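Local coordinates for protein Pex (Synechococcus elongatus PCC 7942, PDB 2E1N) that modifies the cyanobacterial circadian clock as a period extender, probably by binding DNA as a PadR-like winged-helix transcriptional regulator, at residues V36-A41 with I54-T59; H45-G50 with S85-K90; P62-S67 with E119-S124. All coordinates share one frame; numbering follows the deposited sequence.

Contact 1 (V36-A41 with I54-T59)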
loop_
_atom_site.group_PDB
_atom_site.type_symbol
_atom_site.label_atom_id
_atom_site.label_comp_id
_atom_site.label_asym_id
_atom_site.label_seq_id
_atom_site.Cartn_x
_atom_site.Cartn_y
_atom_site.Cartn_z
ATOM N N VAL B 36 -3.374 -3.475 -15.068
ATOM C CA VAL B 36 -3.045 -4.154 -16.315
ATOM C C VAL B 36 -2.617 -5.603 -16.063
ATOM O O VAL B 36 -3.071 -6.527 -16.740
ATOM C CB VAL B 36 -1.986 -3.368 -17.130
ATOM C CG1 VAL B 36 -1.421 -4.317 -18.281
ATOM C CG2 VAL B 36 -2.557 -2.134 -17.668
ATOM N N CYS B 37 -1.750 -5.824 -15.069
ATOM C CA CYS B 37 -1.264 -7.191 -14.777
ATOM C C CYS B 37 -2.348 -8.090 -14.184
ATOM O O CYS B 37 -2.447 -9.274 -14.542
ATOM C CB CYS B 37 -0.065 -7.101 -13.866
ATOM S SG CYS B 37 1.254 -6.146 -14.680
ATOM N N TYR B 38 -3.162 -7.540 -13.278
ATOM C CA TYR B 38 -4.319 -8.284 -12.726
ATOM C C TYR B 38 -5.306 -8.701 -13.839
ATOM O O TYR B 38 -5.724 -9.849 -13.950
ATOM C CB TYR B 38 -5.046 -7.438 -11.656
ATOM C CG TYR B 38 -6.460 -7.953 -11.389
ATOM C CD1 TYR B 38 -6.673 -9.205 -10.803
ATOM C CD2 TYR B 38 -7.561 -7.202 -11.741
ATOM C CE1 TYR B 38 -7.982 -9.694 -10.614
ATOM C CE2 TYR B 38 -8.858 -7.681 -11.531
ATOM C CZ TYR B 38 -9.038 -8.949 -10.999
ATOM O OH TYR B 38 -10.283 -9.478 -10.792
ATOM N N VAL B 39 -5.696 -7.754 -14.673
ATOM C CA VAL B 39 -6.634 -8.077 -15.738
ATOM C C VAL B 39 -6.074 -9.174 -16.609
ATOM O O VAL B 39 -6.761 -10.153 -16.910
ATOM C CB VAL B 39 -6.975 -6.821 -16.545
ATOM C CG1 VAL B 39 -7.748 -7.157 -17.810
ATOM C CG2 VAL B 39 -7.755 -5.814 -15.640
ATOM N N LEU B 40 -4.811 -9.074 -16.984
ATOM C CA LEU B 40 -4.213 -10.118 -17.796
ATOM C C LEU B 40 -4.131 -11.480 -17.117
ATOM O O LEU B 40 -4.370 -12.507 -17.765
ATOM C CB LEU B 40 -2.860 -9.660 -18.340
ATOM C CG LEU B 40 -2.938 -8.561 -19.431
ATOM C CD1 LEU B 40 -1.513 -8.177 -19.862
ATOM C CD2 LEU B 40 -3.831 -8.937 -20.678
ATOM N N ALA B 41 -3.859 -11.482 -15.809
ATOM C CA ALA B 41 -3.885 -12.722 -15.001
ATOM C C ALA B 41 -5.261 -13.414 -15.098
ATOM O O ALA B 41 -5.312 -14.648 -15.231
ATOM C CB ALA B 41 -3.506 -12.426 -13.549
ATOM N N ILE B 54 -13.876 -6.256 -11.518
ATOM C CA ILE B 54 -13.899 -5.501 -10.257
ATOM C C ILE B 54 -14.332 -6.373 -9.070
ATOM O O ILE B 54 -13.692 -6.349 -7.992
ATOM C CB ILE B 54 -14.781 -4.205 -10.398
ATOM C CG1 ILE B 54 -14.119 -3.231 -11.398
ATOM C CG2 ILE B 54 -15.007 -3.539 -9.047
ATOM C CD1 ILE B 54 -14.886 -2.027 -11.795
ATOM N N GLN B 55 -15.435 -7.104 -9.237
ATOM C CA GLN B 55 -16.006 -7.949 -8.197
ATOM C C GLN B 55 -15.095 -9.119 -7.825
ATOM O O GLN B 55 -14.907 -9.422 -6.636
ATOM C CB GLN B 55 -17.382 -8.477 -8.606
ATOM C CG GLN B 55 -18.003 -9.342 -7.560
ATOM C CD GLN B 55 -19.295 -9.977 -8.014
ATOM O OE1 GLN B 55 -20.087 -9.370 -8.766
ATOM N NE2 GLN B 55 -19.514 -11.230 -7.587
ATOM N N HIS B 56 -14.516 -9.750 -8.843
ATOM C CA HIS B 56 -13.650 -10.881 -8.667
ATOM C C HIS B 56 -12.431 -10.475 -7.851
ATOM O O HIS B 56 -11.947 -11.258 -7.040
ATOM C CB HIS B 56 -13.213 -11.402 -10.031
ATOM C CG HIS B 56 -12.291 -12.571 -9.966
ATOM N ND1 HIS B 56 -12.664 -13.786 -9.437
ATOM C CD2 HIS B 56 -11.012 -12.715 -10.385
ATOM C CE1 HIS B 56 -11.650 -14.633 -9.538
ATOM N NE2 HIS B 56 -10.635 -14.004 -10.112
ATOM N N LEU B 57 -11.947 -9.249 -8.058
ATOM C CA LEU B 57 -10.756 -8.807 -7.334
ATOM C C LEU B 57 -11.067 -8.751 -5.826
ATOM O O LEU B 57 -10.316 -9.223 -4.962
ATOM C CB LEU B 57 -10.337 -7.428 -7.806
ATOM C CG LEU B 57 -9.146 -6.834 -7.075
ATOM C CD1 LEU B 57 -7.932 -7.664 -7.346
ATOM C CD2 LEU B 57 -8.949 -5.407 -7.496
ATOM N N GLU B 58 -12.166 -8.122 -5.494
ATOM C CA GLU B 58 -12.540 -7.994 -4.071
ATOM C C GLU B 58 -12.860 -9.326 -3.423
ATOM O O GLU B 58 -12.540 -9.559 -2.242
ATOM C CB GLU B 58 -13.763 -7.090 -3.932
ATOM C CG GLU B 58 -14.194 -6.981 -2.463
ATOM C CD GLU B 58 -15.386 -6.043 -2.239
ATOM O OE1 GLU B 58 -15.771 -5.280 -3.166
ATOM O OE2 GLU B 58 -15.959 -6.147 -1.132
ATOM N N THR B 59 -13.510 -10.200 -4.166
ATOM C CA THR B 59 -13.935 -11.480 -3.571
ATOM C C THR B 59 -12.714 -12.395 -3.316
ATOM O O THR B 59 -12.628 -13.050 -2.289
ATOM C CB THR B 59 -14.939 -12.186 -4.442
ATOM O OG1 THR B 59 -14.324 -12.443 -5.681
ATOM C CG2 THR B 59 -16.180 -11.348 -4.691
#

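Contact 2 (H45-G50 with S85-K90)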
loop_
_atom_site.group_PDB
_atom_site.type_symbol
_atom_site.label_atom_id
_atom_site.label_comp_id
_atom_site.label_asym_id
_atom_site.label_seq_id
_atom_site.Cartn_x
_atom_site.Cartn_y
_atom_site.Cartn_z
ATOM N N HIS B 45 -6.996 -17.161 -18.059
ATOM C CA HIS B 45 -7.853 -18.310 -17.749
ATOM C C HIS B 45 -9.274 -18.260 -18.300
ATOM O O HIS B 45 -9.874 -19.301 -18.516
ATOM C CB HIS B 45 -7.967 -18.463 -16.246
ATOM C CG HIS B 45 -6.658 -18.342 -15.536
ATOM N ND1 HIS B 45 -6.467 -17.482 -14.473
ATOM C CD2 HIS B 45 -5.463 -18.941 -15.764
ATOM C CE1 HIS B 45 -5.216 -17.578 -14.058
ATOM N NE2 HIS B 45 -4.586 -18.453 -14.825
ATOM N N GLU B 46 -9.844 -17.071 -18.451
ATOM C CA GLU B 46 -11.245 -16.943 -18.835
ATOM C C GLU B 46 -11.495 -15.561 -19.429
ATOM O O GLU B 46 -10.875 -14.592 -18.997
ATOM C CB GLU B 46 -12.137 -17.113 -17.602
ATOM C CG GLU B 46 -11.907 -16.083 -16.497
ATOM C CD GLU B 46 -12.737 -16.325 -15.240
ATOM O OE1 GLU B 46 -13.605 -17.240 -15.246
ATOM O OE2 GLU B 46 -12.533 -15.587 -14.249
ATOM N N ASP B 47 -12.456 -15.458 -20.342
ATOM C CA ASP B 47 -12.906 -14.161 -20.819
ATOM C C ASP B 47 -13.657 -13.498 -19.654
ATOM O O ASP B 47 -14.269 -14.184 -18.831
ATOM C CB ASP B 47 -13.844 -14.300 -22.009
ATOM C CG ASP B 47 -13.174 -14.885 -23.234
ATOM O OD1 ASP B 47 -11.981 -15.256 -23.174
ATOM O OD2 ASP B 47 -13.894 -14.993 -24.261
ATOM N N SER B 48 -13.646 -12.184 -19.599
ATOM C CA SER B 48 -14.327 -11.479 -18.521
ATOM C C SER B 48 -14.884 -10.137 -18.997
ATOM O O SER B 48 -14.855 -9.814 -20.195
ATOM C CB SER B 48 -13.422 -11.385 -17.279
ATOM O OG SER B 48 -14.167 -11.026 -16.095
ATOM N N TYR B 49 -15.479 -9.407 -18.062
ATOM C CA TYR B 49 -16.096 -8.128 -18.332
ATOM C C TYR B 49 -15.872 -7.209 -17.118
ATOM O O TYR B 49 -15.493 -7.676 -16.048
ATOM C CB TYR B 49 -17.562 -8.308 -18.655
ATOM C CG TYR B 49 -18.422 -9.041 -17.628
ATOM C CD1 TYR B 49 -19.339 -8.348 -16.840
ATOM C CD2 TYR B 49 -18.373 -10.426 -17.489
ATOM C CE1 TYR B 49 -20.155 -9.000 -15.938
ATOM C CE2 TYR B 49 -19.195 -11.099 -16.549
ATOM C CZ TYR B 49 -20.073 -10.386 -15.798
ATOM O OH TYR B 49 -20.891 -11.011 -14.879
ATOM N N GLY B 50 -16.062 -5.906 -17.316
ATOM C CA GLY B 50 -15.695 -4.914 -16.287
ATOM C C GLY B 50 -16.233 -5.203 -14.915
ATOM O O GLY B 50 -15.499 -5.231 -13.902
ATOM N N SER B 85 -8.776 -8.014 -26.913
ATOM C CA SER B 85 -9.827 -7.600 -27.793
ATOM C C SER B 85 -11.171 -7.745 -27.104
ATOM O O SER B 85 -11.281 -8.423 -26.076
ATOM C CB SER B 85 -9.788 -8.396 -29.091
ATOM O OG SER B 85 -9.930 -9.779 -28.844
ATOM N N GLY B 86 -12.152 -7.038 -27.621
ATOM C CA GLY B 86 -13.466 -7.042 -27.075
ATOM C C GLY B 86 -14.455 -7.636 -28.035
ATOM O O GLY B 86 -14.194 -7.783 -29.227
ATOM N N TYR B 87 -15.585 -8.031 -27.470
ATOM C CA TYR B 87 -16.725 -8.494 -28.240
ATOM C C TYR B 87 -17.977 -8.251 -27.446
ATOM O O TYR B 87 -17.930 -8.124 -26.248
ATOM C CB TYR B 87 -16.619 -9.972 -28.610
ATOM C CG TYR B 87 -16.577 -10.988 -27.502
ATOM C CD1 TYR B 87 -17.746 -11.636 -27.080
ATOM C CD2 TYR B 87 -15.377 -11.382 -26.932
ATOM C CE1 TYR B 87 -17.695 -12.586 -26.111
ATOM C CE2 TYR B 87 -15.331 -12.353 -25.931
ATOM C CZ TYR B 87 -16.492 -12.954 -25.541
ATOM O OH TYR B 87 -16.458 -13.922 -24.560
ATOM N N TRP B 88 -19.097 -8.182 -28.141
ATOM C CA TRP B 88 -20.362 -7.882 -27.488
ATOM C C TRP B 88 -21.082 -9.179 -27.218
ATOM O O TRP B 88 -21.148 -10.067 -28.088
ATOM C CB TRP B 88 -21.252 -7.011 -28.383
ATOM C CG TRP B 88 -20.825 -5.617 -28.503
ATOM C CD1 TRP B 88 -20.316 -5.020 -29.630
ATOM C CD2 TRP B 88 -20.828 -4.619 -27.481
ATOM N NE1 TRP B 88 -20.013 -3.700 -29.355
ATOM C CE2 TRP B 88 -20.334 -3.432 -28.050
ATOM C CE3 TRP B 88 -21.232 -4.604 -26.138
ATOM C CZ2 TRP B 88 -20.223 -2.250 -27.322
ATOM C CZ3 TRP B 88 -21.101 -3.437 -25.410
ATOM C CH2 TRP B 88 -20.588 -2.284 -25.997
ATOM N N LYS B 89 -21.699 -9.272 -26.038
ATOM C CA LYS B 89 -22.412 -10.466 -25.675
ATOM C C LYS B 89 -23.827 -10.137 -25.183
ATOM O O LYS B 89 -24.030 -9.175 -24.462
ATOM C CB LYS B 89 -21.664 -11.221 -24.586
ATOM C CG LYS B 89 -22.421 -12.447 -24.078
ATOM C CD LYS B 89 -21.651 -13.231 -23.021
ATOM C CE LYS B 89 -20.798 -14.350 -23.640
ATOM N NZ LYS B 89 -21.563 -15.658 -23.734
ATOM N N LYS B 90 -24.781 -10.968 -25.593
ATOM C CA LYS B 90 -26.179 -10.853 -25.158
ATOM C C LYS B 90 -26.334 -11.395 -23.739
ATOM O O LYS B 90 -25.968 -12.534 -23.482
ATOM C CB LYS B 90 -27.058 -11.651 -26.143
ATOM C CG LYS B 90 -28.481 -11.917 -25.702
ATOM C CD LYS B 90 -29.213 -10.640 -25.287
ATOM C CE LYS B 90 -30.530 -10.978 -24.647
ATOM N NZ LYS B 90 -31.174 -9.747 -24.127
#

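Contact 3 (P62-S67 with E119-S124)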
loop_
_atom_site.group_PDB
_atom_site.type_symbol
_atom_site.label_atom_id
_atom_site.label_comp_id
_atom_site.label_asym_id
_atom_site.label_seq_id
_atom_site.Cartn_x
_atom_site.Cartn_y
_atom_site.Cartn_z
ATOM N N PRO B 62 -9.307 -9.569 -1.087
ATOM C CA PRO B 62 -9.981 -8.465 -0.387
ATOM C C PRO B 62 -9.108 -7.341 0.134
ATOM O O PRO B 62 -9.644 -6.340 0.600
ATOM C CB PRO B 62 -10.739 -9.142 0.744
ATOM C CG PRO B 62 -10.377 -10.579 0.724
ATOM C CD PRO B 62 -9.522 -10.879 -0.451
ATOM N N ASN B 63 -7.787 -7.477 0.072
ATOM C CA ASN B 63 -6.934 -6.376 0.419
ATOM C C ASN B 63 -6.892 -5.318 -0.679
ATOM O O ASN B 63 -6.249 -4.297 -0.475
ATOM C CB ASN B 63 -5.481 -6.830 0.660
ATOM C CG ASN B 63 -5.323 -7.703 1.887
ATOM O OD1 ASN B 63 -5.952 -7.479 2.919
ATOM N ND2 ASN B 63 -4.464 -8.714 1.774
ATOM N N TYR B 64 -7.488 -5.617 -1.849
ATOM C CA TYR B 64 -7.456 -4.719 -3.004
ATOM C C TYR B 64 -8.827 -4.384 -3.511
ATOM O O TYR B 64 -9.775 -5.168 -3.320
ATOM C CB TYR B 64 -6.702 -5.385 -4.169
ATOM C CG TYR B 64 -5.303 -5.673 -3.746
ATOM C CD1 TYR B 64 -4.392 -4.638 -3.581
ATOM C CD2 TYR B 64 -4.916 -6.956 -3.428
ATOM C CE1 TYR B 64 -3.073 -4.894 -3.142
ATOM C CE2 TYR B 64 -3.612 -7.221 -2.962
ATOM C CZ TYR B 64 -2.710 -6.182 -2.824
ATOM O OH TYR B 64 -1.420 -6.448 -2.380
ATOM N N ARG B 65 -8.896 -3.260 -4.215
ATOM C CA ARG B 65 -10.094 -2.833 -4.957
ATOM C C ARG B 65 -9.633 -2.287 -6.313
ATOM O O ARG B 65 -8.467 -1.884 -6.482
ATOM C CB ARG B 65 -10.837 -1.695 -4.207
ATOM C CG ARG B 65 -11.490 -2.111 -2.868
ATOM C CD ARG B 65 -12.583 -3.169 -3.009
ATOM N NE ARG B 65 -13.181 -3.455 -1.718
ATOM C CZ ARG B 65 -12.661 -4.285 -0.810
ATOM N NH1 ARG B 65 -11.562 -4.989 -1.079
ATOM N NH2 ARG B 65 -13.246 -4.435 0.390
ATOM N N LEU B 66 -10.577 -2.241 -7.260
ATOM C CA LEU B 66 -10.345 -1.697 -8.586
ATOM C C LEU B 66 -11.481 -0.760 -8.893
ATOM O O LEU B 66 -12.658 -1.131 -8.745
ATOM C CB LEU B 66 -10.271 -2.836 -9.613
ATOM C CG LEU B 66 -10.092 -2.452 -11.080
ATOM C CD1 LEU B 66 -8.800 -1.611 -11.213
ATOM C CD2 LEU B 66 -10.012 -3.792 -11.809
ATOM N N SER B 67 -11.137 0.483 -9.270
ATOM C CA SER B 67 -12.110 1.468 -9.678
ATOM C C SER B 67 -12.438 1.366 -11.168
ATOM O O SER B 67 -11.635 0.906 -11.997
ATOM C CB SER B 67 -11.641 2.878 -9.351
ATOM O OG SER B 67 -10.528 3.275 -10.177
ATOM N N GLU B 119 1.259 -11.912 -9.848
ATOM C CA GLU B 119 1.369 -13.024 -8.900
ATOM C C GLU B 119 2.583 -12.833 -7.984
ATOM O O GLU B 119 2.509 -13.051 -6.755
ATOM C CB GLU B 119 1.453 -14.368 -9.622
ATOM C CG GLU B 119 0.310 -14.688 -10.590
ATOM C CD GLU B 119 -1.079 -14.874 -9.927
ATOM O OE1 GLU B 119 -2.091 -14.796 -10.672
ATOM O OE2 GLU B 119 -1.170 -15.118 -8.699
ATOM N N ARG B 120 3.691 -12.390 -8.566
ATOM C CA ARG B 120 4.890 -12.140 -7.759
ATOM C C ARG B 120 4.617 -11.033 -6.732
ATOM O O ARG B 120 4.954 -11.180 -5.553
ATOM C CB ARG B 120 6.106 -11.848 -8.649
ATOM C CG ARG B 120 6.619 -13.103 -9.374
ATOM C CD ARG B 120 8.117 -13.037 -9.724
ATOM N NE ARG B 120 8.559 -14.145 -10.592
ATOM C CZ ARG B 120 9.456 -15.090 -10.267
ATOM N NH1 ARG B 120 10.039 -15.120 -9.075
ATOM N NH2 ARG B 120 9.774 -16.033 -11.153
ATOM N N TYR B 121 3.965 -9.958 -7.174
ATOM C CA TYR B 121 3.556 -8.874 -6.292
ATOM C C TYR B 121 2.690 -9.381 -5.135
ATOM O O TYR B 121 2.843 -8.933 -3.984
ATOM C CB TYR B 121 2.795 -7.818 -7.093
ATOM C CG TYR B 121 2.249 -6.678 -6.280
ATOM C CD1 TYR B 121 2.981 -5.513 -6.109
ATOM C CD2 TYR B 121 0.982 -6.753 -5.707
ATOM C CE1 TYR B 121 2.486 -4.464 -5.386
ATOM C CE2 TYR B 121 0.481 -5.713 -4.982
ATOM C CZ TYR B 121 1.238 -4.570 -4.821
ATOM O OH TYR B 121 0.723 -3.513 -4.104
ATOM N N LEU B 122 1.795 -10.317 -5.430
ATOM C CA LEU B 122 0.910 -10.861 -4.398
ATOM C C LEU B 122 1.684 -11.572 -3.288
ATOM O O LEU B 122 1.386 -11.393 -2.106
ATOM C CB LEU B 122 -0.119 -11.804 -5.002
ATOM C CG LEU B 122 -1.227 -11.079 -5.756
ATOM C CD1 LEU B 122 -2.186 -12.086 -6.292
ATOM C CD2 LEU B 122 -1.916 -10.031 -4.856
ATOM N N SER B 123 2.677 -12.366 -3.665
ATOM C CA SER B 123 3.517 -13.036 -2.662
ATOM C C SER B 123 4.459 -12.075 -1.906
ATOM O O SER B 123 4.914 -12.399 -0.808
ATOM C CB SER B 123 4.297 -14.191 -3.290
ATOM O OG SER B 123 4.726 -13.874 -4.596
ATOM N N SER B 124 4.731 -10.899 -2.469
ATOM C CA SER B 124 5.606 -9.908 -1.834
ATOM C C SER B 124 4.885 -9.046 -0.817
ATOM O O SER B 124 5.143 -9.179 0.378
ATOM C CB SER B 124 6.226 -8.998 -2.886
ATOM O OG SER B 124 7.174 -9.716 -3.642
#

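Contact 1 (V36-A41 with I54-T59)
Tyr38 and Leu57 meet through a CH-pi contact: the CD1 methyl of Leu57 stands over the centre of the tyrosine ring, 3.9 Å from its centroid and 13° off the ring normal. The CB of the same leucine adds a second apolar touch further along, 3.8 Å from Tyr38 CZ, so that one side chain follows the ring from its middle to its phenolic end. The ring is carried from helix 32-43 to helix 50-60 by a chi1 of 162°, which sets CG opposite the backbone nitrogen and next to the carbonyl carbon.

The polar end of Tyr38 arrives at the backbone of helix 50-60. Its OH lies 3.2 Å from Leu57 N, but the angle is too poor for a hydrogen bond; the hydroxyl is instead hydrogen-bonded to the carbonyl oxygen of Leu53, one turn earlier. That bond gives a polar group in a buried setting its partner and anchors the end of the phenol on helix 50-60. His56 flanks it, CD2 lying 3.3 Å from Tyr38 OH, with each ring presenting its edge to the other residue.

Helix 32-43 is thus joined to helix 50-60 near the centre of the chain. Trp118 of helix 110-123 meets the Tyr38 ring, Leu30 and Leu66 pack on Leu57, and Val36 and Leu40 turn to helix 68-80.

Contact 2 (H45-G50 with S85-K90)
A single hydrogen bond carries this contact: the hydroxyl of Tyr87 donates to Asp47 OD2 over 2.8 Å, and OD2 accepts with its anti lone pair, directed away from OD1. The phenol reaches the acid with the edge of its ring, and Tyr87 CE2 also comes within 3.4 Å of Asp47 OD2. The two side chains meet at about a right angle, with the carboxylate and ring planes turned 66° apart.

Tyr87 attains this position with a chi1 of 62°, CG between the backbone nitrogen and carbonyl carbon, which lets the ring lean over the sheet until its end nears Asp47. Strand 98-103 lies between the two partners: its Gln102 is touched by both side chains, and Met100 packs against Tyr87 and pairs with its backbone. On the other side of that central strand, Ser48 pairs with Tyr101, which fixes the chain next to Asp47.

The bond therefore passes over the middle strand to the residue just ahead of the short, weakly bonded strand 48-49. A short strand leading into a helix and added to a hairpin is characteristic of the winged-helix fold of PadR-like regulators, with strands 84-89 and 98-103 forming the wing.

Contact 3 (P62-S67 with E119-S124)
Arg65 NH1 donates to two carbonyl oxygens at once, Pro62 O and Tyr64 O, each at 2.9 Å. Both acceptors lie close to the guanidinium plane, whereas the donor stands above each carbonyl plane. This grip ties the turn at Pro62 to the start of strand 64-65.

Tyr64 leaves its backbone toward helix 110-123, with CG opposite its own carbonyl carbon (chi1 -61°). Tyr121 comes from the opposite direction, and its CE2 lies 3.3 Å from Tyr64 OH and 3.9 Å from Tyr64 CZ. Leu122 runs past the tyrosine in the opposite direction, its CD2 3.8 Å from Tyr64 CE2. Asn63 CB covers part of one face of the Tyr64 ring, and Leu57 and Leu30 also pack against this residue. With an alanine here, Tyr121 and Leu122 would probably lose the ring they rest on, leaving a gap between strand and helix.

Phe22 of the second subunit packs on Tyr121, which places the contact beside the dimer interface. No hydrogen bond crosses between the segments, although two phenols take part: Tyr64 OH and Tyr121 OH stay 4.0 Å apart, so the last helical turn is attached by apolar and aromatic contact.

Contacts 1 and 3 are neighbours, their centres about 9 Å apart, and they touch where Leu57 and Ile54 pack on the backbone of Arg65 and Leu66. Contact 2 lies, centre to centre, about 14 Å from contact 1, which is near the centre of the chain, and about 22 Å from contact 3, on the opposite side of that centre. Along the sequence, contact 1 closes before contact 3 opens, while contact 2 interleaves with both. Contact 1 joins two core helices, contact 2 bridges the wing sheet, whose short strand lies between them in the chain, and contact 3 attaches the C-terminal helix, consistent with a winged-helix domain whose added helix lies near the second subunit.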